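Local coordinates for restriction endonuclease UbaLAI (Unidentified, PDB 5O63), which cleaves DNA as a monomeric Type IIE restriction endonuclease, using this N-terminal B3 domain to bind its cognate sequence, at residues T63-A68 against T78-Y83; A23-V28 against S48-M53; A68-S73 against Y123-A128; N32-R37 against N100-D105. One frame throughout, in Å; residues are numbered along the deposited sequence. Where two conformers were deposited one is given.

Contact 1: T63-A68 against T78-Y83; sequences TSNFPA and TLAYKY. With nucleotides of chain C.
F66 holds its CG between the backbone N and the carbonyl carbon (chi1 65°), while L79 turns its CG anti to the carbonyl carbon (chi1 -64°), and the two side chains meet on one face of a beta hairpin, the antiparallel strands 62-70 and 75-84 of the B3 domain. L79 CB stands over the phenyl face, displaced toward the rim, in a CH-pi contact; it is 3.8 Å from F66 CZ. At the edge of the same ring, near its plane, Y81 CB lies 3.9 Å from F66 CE2. L79 CD1 reaches past the ring to A68 CB at 3.7 Å. Beyond the hairpin, Y123 meets F66 edge-to-face, P51 packs on it, and the hydroxyl of Y81 bonds to R90. An alanine in place of F66 would probably open a gap between L79, Y81 and Y123, leaving the L79 CB without its aromatic cover.

S64-Y81 and F66-L79 are the hydrogen-bonded pairs that zip the strands together; Y81 N donates to S64 O almost straight (173°) at 2.7 Å. The opposite face carries T63, N65, T78, A80 and K82, and through K82 it turns a charge to the DNA. There T78 CG2 rests 3.6 Å from N65 CB. The K82 chain, bent at chi2 and chi3, runs beside T63, pointing the same way. Its ammonium makes a weak bond to T63 OG1, and K82 NZ donates a shorter one, 2.7 Å, to OP1 of DC3 of chain C.

Contact 2: A23-V28 against S48-M53; sequences AMFAKV and SFFPDM
F25 and F49 meet at the heart of an aromatic cluster that F50 completes, joining strand 19-28 of the sheet to the loop between strands 40-41 and 62-70. F25 CB sits over the centre of the F49 ring, 3.7 Å from the centroid and 10° off the normal, a well-centred CH-pi contact. The backbone F25 N lies over that same face, whereas A23 O comes in at the ring edge, near the plane, 3.5 Å from F49 CE2. The F25 ring reaches on to F50, with F25 CD2 3.7 Å from F50 CZ and the planes 80° apart, an oblique meeting. Within the loop, F49 CD1 lies over the centre of the F50 ring.

The F25 side chain has CG anti to the backbone N (chi1 159°), which sets CG beside the carbonyl carbon; from there CD2 of the ring touches F50. In the next shell F111 meets F50 edge-to-face and bonds to F25 through the backbone, while P43, A46, F155 and V157 pack on F25. The side chains that meet are all apolar; the loop is tied to strand 121-128 by Y123, whose ring meets F49 edge-to-face and whose OH is hydrogen-bonded to F49 O.

Contact 3: A68-S73 against Y123-A128; sequences AFDSLS and YYFDCA
F125 O is gripped twice: S71 N donates to it at 2.9 Å, almost straight (174°), and water 2 donates a second bond at 3.0 Å to F125 O. Water 2 in turn accepts from L72 N, tying the turn after strand 62-70 to strand 121-128. Further back, F125 N donates to F69 O at 2.8 Å and F69 N to Y123 O, the alternating ladder of a parallel pair. A second water bridges side chains: water 1 gives one bond to D126 OD1 and pairs with S71 OG at 2.6 Å. S71 OG also has K74 as a partner, and D126 OD2 is held by R135 and Y7.

D70 turns its CG anti to the backbone N (chi1 -179°) and lies alongside F125, pointing the same way, with carboxylate and ring 37° apart; D70 OD2 reaches the ring edge, near its plane, 3.6 Å from F125 CD1. D70 OD1 accepts from S73 N at 2.8 Å, an Asx motif that closes the turn. An alanine at D70 would probably leave S73 N without this acceptor and the turn freer to shift.

On the opposite face F69 CB packs 3.8 Å from Y124 CD1, their rings set obliquely, and H76 meets F69 edge-to-face. L72, in the turn past the end of strand 62-70, rests CD1 against C127 SG. Side-by-side strands running the same way, 62-70 and 121-128, are the parallel step in an otherwise antiparallel mixed sheet, consistent with the open barrel of the B3 fold.

Contact 4: N32-R37 against N100-D105; sequences NDDSGR and NERNYD. With nucleotides of chain D.
D34 can be followed outward from its CB, which lies 3.4 Å from N100 OD1 and over one face of the R102 guanidinium. CG stands between the backbone N and the carbonyl carbon (chi1 57°), and the carboxylate divides its work there. D34 OD2 forms a salt bridge with R102 NH2 at 2.9 Å, approached on its anti side and out of the carboxylate plane; the carboxylate and guanidinium planes are 84° apart. D34 OD1 turns back to its own loop and accepts from G36 N at 3.1 Å, an Asx turn, and also from the backbone N of H38 and G39.

R102 is steadied further by P31, whose carbonyl takes NE, and by a weak bond to N32 O. N100 holds S35, the residue after D34: S35 N donates to N100 OD1 at 3.0 Å, and water 3 links N100 OD1 to R37 N.

These bonds probably help to hold the loop, whose R37 and N32 contact the DNA. R37 NE donates to O6 of DG7 of chain D at 2.7 Å and R37 NH2 to N7 of the same guanine at 3.0 Å, while N7 of DG6 of chain D lies over one guanidinium face. N32 N binds OP2 of DC4 of chain D, and N32 ND2 the N7 of an adenine of the bound DNA. The paired charges of D34 and R102 thus probably serve as second-shell support, holding the loop in the shape from which R37 recognises a guanine edge.

Contacts 1, 2 and 3 reach one mixed sheet; contact 4 joins two loops. Contacts 1 and 3, centres about 14 Å apart, share A68 and strand 62-70, pairing it with 75-84 and 121-128. Contact 2, centred about 12 Å from contact 1 and about 13 Å from contact 3, brings a loop onto the sheet and touches both. Contact 4 lies about 19 Å, centre to centre, from contacts 1 and 2, yet the K27-D33 salt bridge ties it to strand 19-28. Contact 2 closes before contacts 1 and 3 open; those two alternate along the chain, and contact 1 falls between the segments of contact 4. The hairpin and the loop pair thus touch different DNA chains, C and D.

Contact 1: T63-A68 against T78-Y83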
# COMPACT_ATOMS: atom_id res chain seq x y z
N THR A 63 -13.10 3.52 12.32
CA THR A 63 -12.66 3.96 11.01
C THR A 63 -11.86 5.26 11.11
O THR A 63 -12.18 6.14 11.86
CB THR A 63 -13.88 4.09 10.03
OG1 THR A 63 -13.43 4.63 8.80
CG2 THR A 63 -15.01 4.94 10.65
N SER A 64 -10.76 5.31 10.37
CA SER A 64 -9.85 6.39 10.36
C SER A 64 -9.63 6.76 8.89
O SER A 64 -9.72 5.91 7.99
CB SER A 64 -8.54 5.95 11.04
OG SER A 64 -7.59 6.98 10.93
N ASN A 65 -9.31 8.00 8.65
CA ASN A 65 -8.83 8.42 7.36
C ASN A 65 -7.36 8.69 7.41
O ASN A 65 -6.82 9.12 8.45
CB ASN A 65 -9.55 9.72 6.90
CG ASN A 65 -11.01 9.50 6.59
OD1 ASN A 65 -11.45 8.38 6.37
ND2 ASN A 65 -11.78 10.60 6.55
N PHE A 66 -6.69 8.55 6.30
CA PHE A 66 -5.35 9.14 6.24
C PHE A 66 -5.02 9.60 4.83
O PHE A 66 -5.49 9.05 3.83
CB PHE A 66 -4.29 8.17 6.79
CG PHE A 66 -4.12 6.92 6.00
CD1 PHE A 66 -3.11 6.80 5.07
CD2 PHE A 66 -4.93 5.83 6.24
CE1 PHE A 66 -2.91 5.62 4.37
CE2 PHE A 66 -4.75 4.65 5.53
CZ PHE A 66 -3.74 4.56 4.56
N PRO A 67 -4.22 10.66 4.73
CA PRO A 67 -3.93 11.17 3.39
C PRO A 67 -2.85 10.31 2.75
O PRO A 67 -1.97 9.81 3.46
CB PRO A 67 -3.45 12.62 3.65
CG PRO A 67 -2.98 12.60 5.02
CD PRO A 67 -3.69 11.53 5.79
N ALA A 68 -2.90 10.10 1.44
CA ALA A 68 -1.88 9.30 0.76
C ALA A 68 -1.76 9.83 -0.63
O ALA A 68 -2.78 10.17 -1.26
CB ALA A 68 -2.25 7.81 0.72
N THR A 78 -7.45 10.67 -0.03
CA THR A 78 -7.71 10.23 1.34
C THR A 78 -8.07 8.73 1.27
O THR A 78 -8.98 8.33 0.54
CB THR A 78 -8.86 11.01 2.01
OG1 THR A 78 -8.47 12.40 2.12
CG2 THR A 78 -9.12 10.49 3.41
N LEU A 79 -7.28 7.92 1.94
CA LEU A 79 -7.67 6.52 2.08
C LEU A 79 -8.38 6.30 3.38
O LEU A 79 -8.19 7.09 4.36
CB LEU A 79 -6.36 5.64 2.03
CG LEU A 79 -5.66 5.74 0.68
CD1 LEU A 79 -4.43 4.78 0.75
CD2 LEU A 79 -6.58 5.46 -0.52
N ALA A 80 -9.19 5.23 3.43
CA ALA A 80 -9.86 4.86 4.68
C ALA A 80 -9.22 3.63 5.26
O ALA A 80 -8.86 2.70 4.54
CB ALA A 80 -11.40 4.63 4.48
N TYR A 81 -9.07 3.65 6.57
CA TYR A 81 -8.45 2.53 7.32
C TYR A 81 -9.56 2.00 8.24
O TYR A 81 -10.07 2.72 9.15
CB TYR A 81 -7.24 3.07 8.06
CG TYR A 81 -6.42 2.11 8.88
CD1 TYR A 81 -6.41 0.73 8.64
CD2 TYR A 81 -5.56 2.61 9.88
CE1 TYR A 81 -5.60 -0.12 9.40
CE2 TYR A 81 -4.77 1.76 10.64
CZ TYR A 81 -4.80 0.41 10.39
OH TYR A 81 -4.01 -0.41 11.15
N LYS A 82 -10.04 0.78 7.94
CA LYS A 82 -11.24 0.26 8.58
C LYS A 82 -10.95 -0.81 9.59
O LYS A 82 -10.14 -1.71 9.30
CB LYS A 82 -12.20 -0.31 7.51
CG LYS A 82 -12.38 0.56 6.26
CD LYS A 82 -13.18 1.87 6.56
CE LYS A 82 -14.58 1.54 6.97
NZ LYS A 82 -15.31 2.83 7.16
N TYR A 83 -11.58 -0.75 10.75
CA TYR A 83 -11.57 -1.88 11.72
C TYR A 83 -12.97 -2.48 11.75
O TYR A 83 -13.94 -1.77 12.01
CB TYR A 83 -11.19 -1.40 13.11
CG TYR A 83 -11.45 -2.41 14.18
CD1 TYR A 83 -10.66 -3.54 14.30
CD2 TYR A 83 -12.50 -2.23 15.10
CE1 TYR A 83 -10.88 -4.46 15.31
CE2 TYR A 83 -12.74 -3.17 16.11
CZ TYR A 83 -11.93 -4.28 16.20
OH TYR A 83 -12.16 -5.22 17.18
P DC C 3 -15.63 2.82 3.46
OP1 DC C 3 -15.36 3.75 4.61
OP2 DC C 3 -14.74 1.66 3.32
O5' DC C 3 -17.09 2.24 3.76
C5' DC C 3 -18.15 3.21 4.09
C4' DC C 3 -19.48 2.48 4.17
O4' DC C 3 -19.76 1.87 2.91
C3' DC C 3 -19.59 1.34 5.13
O3' DC C 3 -19.79 1.79 6.45
C2' DC C 3 -20.84 0.62 4.63
C1' DC C 3 -20.67 0.77 3.15
N1 DC C 3 -20.13 -0.42 2.44
C2 DC C 3 -21.01 -1.42 2.11
O2 DC C 3 -22.17 -1.34 2.52
N3 DC C 3 -20.58 -2.43 1.34
C4 DC C 3 -19.27 -2.52 0.97
N4 DC C 3 -18.91 -3.55 0.21
C5 DC C 3 -18.31 -1.50 1.32
C6 DC C 3 -18.81 -0.45 2.05

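Contact 2: A23-V28 against S48-M53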
# COMPACT_ATOMS: atom_id res chain seq x y z
N ALA A 23 9.74 3.76 4.96
CA ALA A 23 9.39 2.40 5.21
C ALA A 23 8.40 1.98 4.12
O ALA A 23 7.66 2.82 3.59
CB ALA A 23 8.75 2.23 6.58
N MET A 24 8.41 0.71 3.81
CA MET A 24 7.50 0.16 2.79
C MET A 24 6.70 -1.01 3.32
O MET A 24 7.23 -1.87 4.05
CB MET A 24 8.30 -0.26 1.55
CG MET A 24 7.50 -1.06 0.48
SD MET A 24 8.50 -1.65 -0.90
CE MET A 24 9.52 -2.83 -0.08
N PHE A 25 5.42 -1.04 2.95
CA PHE A 25 4.61 -2.24 3.08
C PHE A 25 4.11 -2.60 1.69
O PHE A 25 3.37 -1.81 1.08
CB PHE A 25 3.44 -1.98 4.07
CG PHE A 25 2.28 -2.93 3.93
CD1 PHE A 25 2.43 -4.31 4.02
CD2 PHE A 25 1.01 -2.43 3.69
CE1 PHE A 25 1.31 -5.19 3.88
CE2 PHE A 25 -0.10 -3.27 3.55
CZ PHE A 25 0.02 -4.66 3.64
N ALA A 26 4.49 -3.74 1.15
CA ALA A 26 4.06 -4.18 -0.19
C ALA A 26 3.39 -5.53 -0.04
O ALA A 26 3.84 -6.39 0.73
CB ALA A 26 5.19 -4.28 -1.14
N LYS A 27 2.32 -5.69 -0.78
CA LYS A 27 1.46 -6.88 -0.64
C LYS A 27 1.05 -7.36 -2.03
O LYS A 27 0.53 -6.61 -2.87
CB LYS A 27 0.20 -6.61 0.19
CG LYS A 27 -0.60 -7.90 0.45
CD LYS A 27 -2.03 -7.61 0.98
CE LYS A 27 -2.72 -8.96 1.30
NZ LYS A 27 -4.23 -8.75 1.60
N VAL A 28 1.29 -8.65 -2.29
CA VAL A 28 0.64 -9.30 -3.42
C VAL A 28 -0.77 -9.64 -3.01
O VAL A 28 -1.00 -10.35 -2.00
CB VAL A 28 1.38 -10.63 -3.83
CG1 VAL A 28 0.73 -11.28 -5.00
CG2 VAL A 28 2.90 -10.32 -4.08
N SER A 48 1.36 -1.85 12.41
CA SER A 48 2.23 -0.78 12.89
C SER A 48 2.75 0.18 11.76
O SER A 48 3.26 1.27 12.05
CB SER A 48 3.40 -1.38 13.68
OG SER A 48 4.23 -2.21 12.88
N PHE A 49 2.62 -0.23 10.49
CA PHE A 49 3.06 0.62 9.37
C PHE A 49 2.06 1.77 9.18
O PHE A 49 2.43 2.90 8.89
CB PHE A 49 3.17 -0.22 8.06
CG PHE A 49 3.32 0.61 6.81
CD1 PHE A 49 2.20 0.96 6.07
CD2 PHE A 49 4.56 1.05 6.38
CE1 PHE A 49 2.31 1.73 4.92
CE2 PHE A 49 4.70 1.81 5.21
CZ PHE A 49 3.55 2.16 4.49
N PHE A 50 0.79 1.45 9.41
CA PHE A 50 -0.27 2.45 9.26
C PHE A 50 -0.43 3.35 10.46
O PHE A 50 0.16 3.11 11.53
CB PHE A 50 -1.58 1.73 8.94
CG PHE A 50 -1.57 1.14 7.56
CD1 PHE A 50 -1.67 2.00 6.43
CD2 PHE A 50 -1.34 -0.21 7.38
CE1 PHE A 50 -1.62 1.47 5.11
CE2 PHE A 50 -1.28 -0.77 6.08
CZ PHE A 50 -1.45 0.04 4.95
N PRO A 51 -1.17 4.45 10.28
CA PRO A 51 -1.30 5.39 11.39
C PRO A 51 -1.95 4.70 12.59
O PRO A 51 -2.65 3.68 12.45
CB PRO A 51 -2.23 6.49 10.83
CG PRO A 51 -2.07 6.41 9.41
CD PRO A 51 -1.83 4.97 9.06
N ASP A 52 -1.70 5.23 13.78
CA ASP A 52 -2.40 4.76 14.95
C ASP A 52 -3.90 4.95 14.71
O ASP A 52 -4.34 6.01 14.25
CB ASP A 52 -1.95 5.51 16.21
CG ASP A 52 -0.54 5.15 16.63
OD1 ASP A 52 -0.14 3.98 16.45
OD2 ASP A 52 0.16 6.04 17.16
N MET A 53 -4.66 3.91 14.98
CA MET A 53 -6.10 4.02 14.97
C MET A 53 -6.54 3.54 16.32
O MET A 53 -6.54 2.35 16.57
CB MET A 53 -6.75 3.19 13.85
CG MET A 53 -8.26 3.16 13.96
SD MET A 53 -9.11 2.75 12.43
CE MET A 53 -8.19 1.29 12.01

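Contact 3: A68-S73 against Y123-A128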
# COMPACT_ATOMS: atom_id res chain seq x y z
N ALA A 68 -2.90 10.10 1.44
CA ALA A 68 -1.88 9.30 0.76
C ALA A 68 -1.76 9.83 -0.63
O ALA A 68 -2.78 10.17 -1.26
CB ALA A 68 -2.25 7.81 0.72
N PHE A 69 -0.54 9.94 -1.12
CA PHE A 69 -0.30 10.38 -2.48
C PHE A 69 -0.44 9.20 -3.41
O PHE A 69 0.26 8.20 -3.29
CB PHE A 69 1.07 11.02 -2.60
CG PHE A 69 1.33 11.58 -3.94
CD1 PHE A 69 0.81 12.85 -4.32
CD2 PHE A 69 2.07 10.88 -4.85
CE1 PHE A 69 1.10 13.38 -5.56
CE2 PHE A 69 2.37 11.43 -6.10
CZ PHE A 69 1.86 12.68 -6.46
N ASP A 70 -1.40 9.29 -4.34
CA ASP A 70 -1.66 8.22 -5.27
C ASP A 70 -0.77 8.36 -6.47
O ASP A 70 -0.86 9.31 -7.24
CB ASP A 70 -3.13 8.24 -5.72
CG ASP A 70 -3.43 7.14 -6.66
OD1 ASP A 70 -3.17 7.24 -7.85
OD2 ASP A 70 -3.96 6.13 -6.19
N SER A 71 0.19 7.43 -6.62
CA SER A 71 1.17 7.55 -7.65
C SER A 71 0.57 7.44 -9.05
O SER A 71 1.05 8.07 -9.95
CB SER A 71 2.25 6.46 -7.45
OG SER A 71 3.25 6.49 -8.48
N LEU A 72 -0.46 6.63 -9.22
CA LEU A 72 -0.97 6.42 -10.57
C LEU A 72 -1.62 7.73 -11.10
O LEU A 72 -1.37 8.12 -12.24
CB LEU A 72 -1.98 5.28 -10.63
CG LEU A 72 -1.36 3.89 -10.52
CD1 LEU A 72 -2.54 2.89 -10.53
CD2 LEU A 72 -0.49 3.75 -11.73
N SER A 73 -2.37 8.40 -10.22
CA SER A 73 -2.98 9.69 -10.59
C SER A 73 -2.14 10.93 -10.34
O SER A 73 -2.51 12.04 -10.77
CB SER A 73 -4.31 9.83 -9.82
OG SER A 73 -4.13 10.00 -8.41
N TYR A 123 2.20 9.39 3.49
CA TYR A 123 2.01 8.09 2.84
C TYR A 123 1.90 8.24 1.33
O TYR A 123 1.44 9.28 0.83
CB TYR A 123 0.75 7.38 3.37
CG TYR A 123 0.93 6.87 4.77
CD1 TYR A 123 1.45 5.57 5.00
CD2 TYR A 123 0.61 7.65 5.87
CE1 TYR A 123 1.62 5.09 6.29
CE2 TYR A 123 0.83 7.19 7.19
CZ TYR A 123 1.34 5.89 7.39
OH TYR A 123 1.55 5.42 8.69
N TYR A 124 2.27 7.16 0.64
CA TYR A 124 2.25 7.04 -0.83
C TYR A 124 1.66 5.70 -1.18
O TYR A 124 1.92 4.75 -0.47
CB TYR A 124 3.65 7.08 -1.40
CG TYR A 124 4.30 8.39 -1.14
CD1 TYR A 124 4.42 9.34 -2.17
CD2 TYR A 124 4.80 8.71 0.15
CE1 TYR A 124 5.02 10.60 -1.96
CE2 TYR A 124 5.41 9.97 0.37
CZ TYR A 124 5.50 10.91 -0.70
OH TYR A 124 6.08 12.17 -0.56
N PHE A 125 0.93 5.66 -2.29
CA PHE A 125 0.36 4.38 -2.74
C PHE A 125 0.58 4.17 -4.19
O PHE A 125 0.36 5.06 -5.00
CB PHE A 125 -1.15 4.42 -2.44
CG PHE A 125 -1.92 3.30 -3.03
CD1 PHE A 125 -2.54 3.44 -4.26
CD2 PHE A 125 -2.03 2.10 -2.34
CE1 PHE A 125 -3.30 2.38 -4.83
CE2 PHE A 125 -2.78 1.01 -2.88
CZ PHE A 125 -3.41 1.15 -4.13
N ASP A 126 0.95 2.93 -4.57
CA ASP A 126 1.14 2.54 -5.95
C ASP A 126 0.53 1.14 -6.11
O ASP A 126 0.40 0.43 -5.13
CB ASP A 126 2.62 2.53 -6.29
CG ASP A 126 2.93 2.48 -7.79
OD1 ASP A 126 2.03 2.54 -8.64
OD2 ASP A 126 4.14 2.50 -8.12
N CYS A 127 0.12 0.81 -7.32
CA CYS A 127 -0.41 -0.54 -7.53
C CYS A 127 -0.33 -0.94 -8.96
O CYS A 127 -0.13 -0.11 -9.86
CB CYS A 127 -1.82 -0.65 -7.04
SG CYS A 127 -2.97 0.27 -8.07
N ALA A 128 -0.47 -2.24 -9.19
CA ALA A 128 -0.18 -2.80 -10.47
C ALA A 128 -0.84 -4.16 -10.64
O ALA A 128 -1.19 -4.81 -9.67
CB ALA A 128 1.35 -2.94 -10.66
O HOH W 1 2.47 4.79 -10.33
O HOH W 2 -1.61 4.54 -7.26

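Contact 4: N32-R37 against N100-D105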
# COMPACT_ATOMS: atom_id res chain seq x y z
N ASN A 32 -9.72 -12.03 -3.24
CA ASN A 32 -10.85 -11.27 -2.60
C ASN A 32 -10.57 -9.80 -2.46
O ASN A 32 -11.54 -9.02 -2.40
CB ASN A 32 -11.15 -11.80 -1.20
CG ASN A 32 -12.62 -11.59 -0.82
OD1 ASN A 32 -13.50 -12.00 -1.55
ND2 ASN A 32 -12.84 -10.91 0.29
N ASP A 33 -9.30 -9.40 -2.39
CA ASP A 33 -8.95 -7.95 -2.20
C ASP A 33 -9.36 -7.14 -3.38
O ASP A 33 -9.33 -7.62 -4.51
CB ASP A 33 -7.43 -7.84 -2.03
CG ASP A 33 -6.89 -8.31 -0.69
OD1 ASP A 33 -7.53 -8.24 0.36
OD2 ASP A 33 -5.66 -8.72 -0.75
N ASP A 34 -9.75 -5.85 -3.16
CA ASP A 34 -9.99 -4.94 -4.27
C ASP A 34 -9.93 -3.49 -3.66
O ASP A 34 -9.48 -3.34 -2.55
CB ASP A 34 -11.29 -5.25 -4.97
CG ASP A 34 -12.49 -5.22 -4.03
OD1 ASP A 34 -12.54 -4.41 -3.07
OD2 ASP A 34 -13.34 -6.15 -4.15
N SER A 35 -10.41 -2.52 -4.44
CA SER A 35 -10.23 -1.10 -4.06
C SER A 35 -11.05 -0.68 -2.84
O SER A 35 -10.74 0.34 -2.19
CB SER A 35 -10.62 -0.21 -5.25
OG SER A 35 -9.94 -0.61 -6.41
N GLY A 36 -12.10 -1.43 -2.51
CA GLY A 36 -12.90 -1.07 -1.36
C GLY A 36 -14.23 -1.83 -1.14
O GLY A 36 -14.68 -1.86 0.01
N ARG A 37 -14.78 -2.44 -2.17
CA ARG A 37 -15.91 -3.31 -1.95
C ARG A 37 -15.53 -4.37 -0.90
O ARG A 37 -16.22 -4.56 0.11
CB ARG A 37 -16.34 -3.98 -3.29
CG ARG A 37 -17.81 -4.52 -3.24
CD ARG A 37 -17.91 -5.88 -2.56
NE ARG A 37 -19.26 -6.48 -2.75
CZ ARG A 37 -19.58 -7.35 -3.72
NH1 ARG A 37 -18.65 -7.78 -4.59
NH2 ARG A 37 -20.84 -7.80 -3.84
N ASN A 100 -9.72 -3.06 -8.97
CA ASN A 100 -10.96 -3.81 -9.06
C ASN A 100 -10.96 -4.87 -10.19
O ASN A 100 -11.76 -5.84 -10.14
CB ASN A 100 -12.11 -2.80 -9.24
CG ASN A 100 -12.37 -2.05 -7.98
OD1 ASN A 100 -12.18 -2.57 -6.86
ND2 ASN A 100 -12.77 -0.76 -8.13
N GLU A 101 -10.10 -4.70 -11.19
CA GLU A 101 -10.09 -5.60 -12.33
C GLU A 101 -9.48 -6.93 -11.92
O GLU A 101 -8.34 -6.97 -11.55
CB GLU A 101 -9.32 -4.97 -13.49
CG GLU A 101 -10.15 -3.92 -14.26
CD GLU A 101 -11.19 -4.50 -15.21
OE1 GLU A 101 -11.09 -5.69 -15.58
OE2 GLU A 101 -12.11 -3.74 -15.63
N ARG A 102 -10.25 -8.01 -12.01
CA ARG A 102 -9.84 -9.31 -11.44
C ARG A 102 -9.16 -10.31 -12.41
O ARG A 102 -8.70 -11.36 -11.96
CB ARG A 102 -11.07 -10.03 -10.83
CG ARG A 102 -11.67 -9.34 -9.61
CD ARG A 102 -10.57 -9.15 -8.50
NE ARG A 102 -11.08 -9.18 -7.12
CZ ARG A 102 -12.06 -8.39 -6.61
NH1 ARG A 102 -12.72 -7.44 -7.37
NH2 ARG A 102 -12.41 -8.58 -5.33
N ASN A 103 -9.10 -10.00 -13.70
CA ASN A 103 -8.62 -10.99 -14.69
C ASN A 103 -7.13 -10.90 -15.07
O ASN A 103 -6.71 -11.44 -16.11
CB ASN A 103 -9.46 -10.85 -15.95
CG ASN A 103 -10.88 -11.32 -15.75
OD1 ASN A 103 -11.11 -12.40 -15.21
ND2 ASN A 103 -11.83 -10.49 -16.14
N TYR A 104 -6.36 -10.17 -14.27
CA TYR A 104 -4.98 -9.84 -14.64
C TYR A 104 -4.08 -10.11 -13.49
O TYR A 104 -3.10 -9.37 -13.25
CB TYR A 104 -4.86 -8.37 -15.09
CG TYR A 104 -5.76 -8.17 -16.27
CD1 TYR A 104 -7.02 -7.61 -16.10
CD2 TYR A 104 -5.40 -8.62 -17.53
CE1 TYR A 104 -7.90 -7.48 -17.20
CE2 TYR A 104 -6.25 -8.48 -18.62
CZ TYR A 104 -7.50 -7.91 -18.45
OH TYR A 104 -8.35 -7.77 -19.52
N ASP A 105 -4.39 -11.16 -12.73
CA ASP A 105 -3.55 -11.45 -11.54
C ASP A 105 -2.18 -12.00 -11.95
O ASP A 105 -2.06 -12.61 -13.03
CB ASP A 105 -4.25 -12.46 -10.64
CG ASP A 105 -5.35 -11.85 -9.76
OD1 ASP A 105 -5.98 -12.61 -9.00
OD2 ASP A 105 -5.53 -10.59 -9.78
P DG D 6 -20.90 -14.90 -4.06
OP1 DG D 6 -21.78 -16.05 -4.37
OP2 DG D 6 -20.08 -14.22 -5.09
O5' DG D 6 -21.77 -13.73 -3.38
C5' DG D 6 -22.74 -14.00 -2.41
C4' DG D 6 -23.40 -12.71 -1.98
O4' DG D 6 -22.46 -12.00 -1.12
C3' DG D 6 -23.73 -11.74 -3.13
O3' DG D 6 -24.92 -11.08 -2.82
C2' DG D 6 -22.60 -10.69 -2.98
C1' DG D 6 -22.46 -10.67 -1.47
N9 DG D 6 -21.23 -10.03 -1.06
C8 DG D 6 -19.98 -10.10 -1.67
N7 DG D 6 -19.08 -9.30 -1.10
C5 DG D 6 -19.80 -8.67 -0.07
C6 DG D 6 -19.40 -7.65 0.82
O6 DG D 6 -18.26 -7.10 0.91
N1 DG D 6 -20.41 -7.26 1.68
C2 DG D 6 -21.69 -7.81 1.67
N2 DG D 6 -22.54 -7.33 2.58
N3 DG D 6 -22.10 -8.75 0.80
C4 DG D 6 -21.12 -9.11 -0.04
P DG D 7 -26.15 -10.97 -3.86
OP1 DG D 7 -26.80 -12.18 -4.04
OP2 DG D 7 -25.66 -10.11 -4.95
O5' DG D 7 -27.08 -9.99 -3.04
C5' DG D 7 -27.62 -10.39 -1.76
C4' DG D 7 -27.89 -9.13 -0.93
O4' DG D 7 -26.61 -8.56 -0.46
C3' DG D 7 -28.59 -8.01 -1.67
O3' DG D 7 -29.50 -7.41 -0.78
C2' DG D 7 -27.43 -7.03 -2.02
C1' DG D 7 -26.54 -7.19 -0.80
N9 DG D 7 -25.17 -6.91 -1.09
C8 DG D 7 -24.38 -7.54 -2.02
N7 DG D 7 -23.15 -7.06 -2.05
C5 DG D 7 -23.14 -6.09 -1.07
C6 DG D 7 -22.07 -5.24 -0.63
O6 DG D 7 -20.89 -5.18 -1.05
N1 DG D 7 -22.48 -4.38 0.39
C2 DG D 7 -23.76 -4.39 0.95
N2 DG D 7 -24.01 -3.46 1.94
N3 DG D 7 -24.73 -5.21 0.57
C4 DG D 7 -24.36 -5.99 -0.46
P DC D 4 -8.92 -15.54 -1.23
OP1 DC D 4 -8.42 -16.47 -2.30
OP2 DC D 4 -8.78 -14.03 -1.47
O5' DC D 4 -10.46 -15.77 -0.96
C5' DC D 4 -10.92 -17.18 -0.73
C4' DC D 4 -12.40 -17.20 -0.48
O4' DC D 4 -12.69 -16.51 0.75
C3' DC D 4 -13.19 -16.45 -1.58
O3' DC D 4 -14.13 -17.38 -2.15
C2' DC D 4 -13.93 -15.35 -0.81
C1' DC D 4 -13.93 -15.94 0.63
N1 DC D 4 -14.02 -14.89 1.65
C2 DC D 4 -15.25 -14.71 2.33
O2 DC D 4 -16.22 -15.50 2.12
N3 DC D 4 -15.33 -13.71 3.25
C4 DC D 4 -14.28 -12.88 3.47
N4 DC D 4 -14.47 -11.88 4.35
C5 DC D 4 -13.01 -13.04 2.77
C6 DC D 4 -12.94 -14.03 1.86
O HOH W 3 -14.20 -1.88 -5.01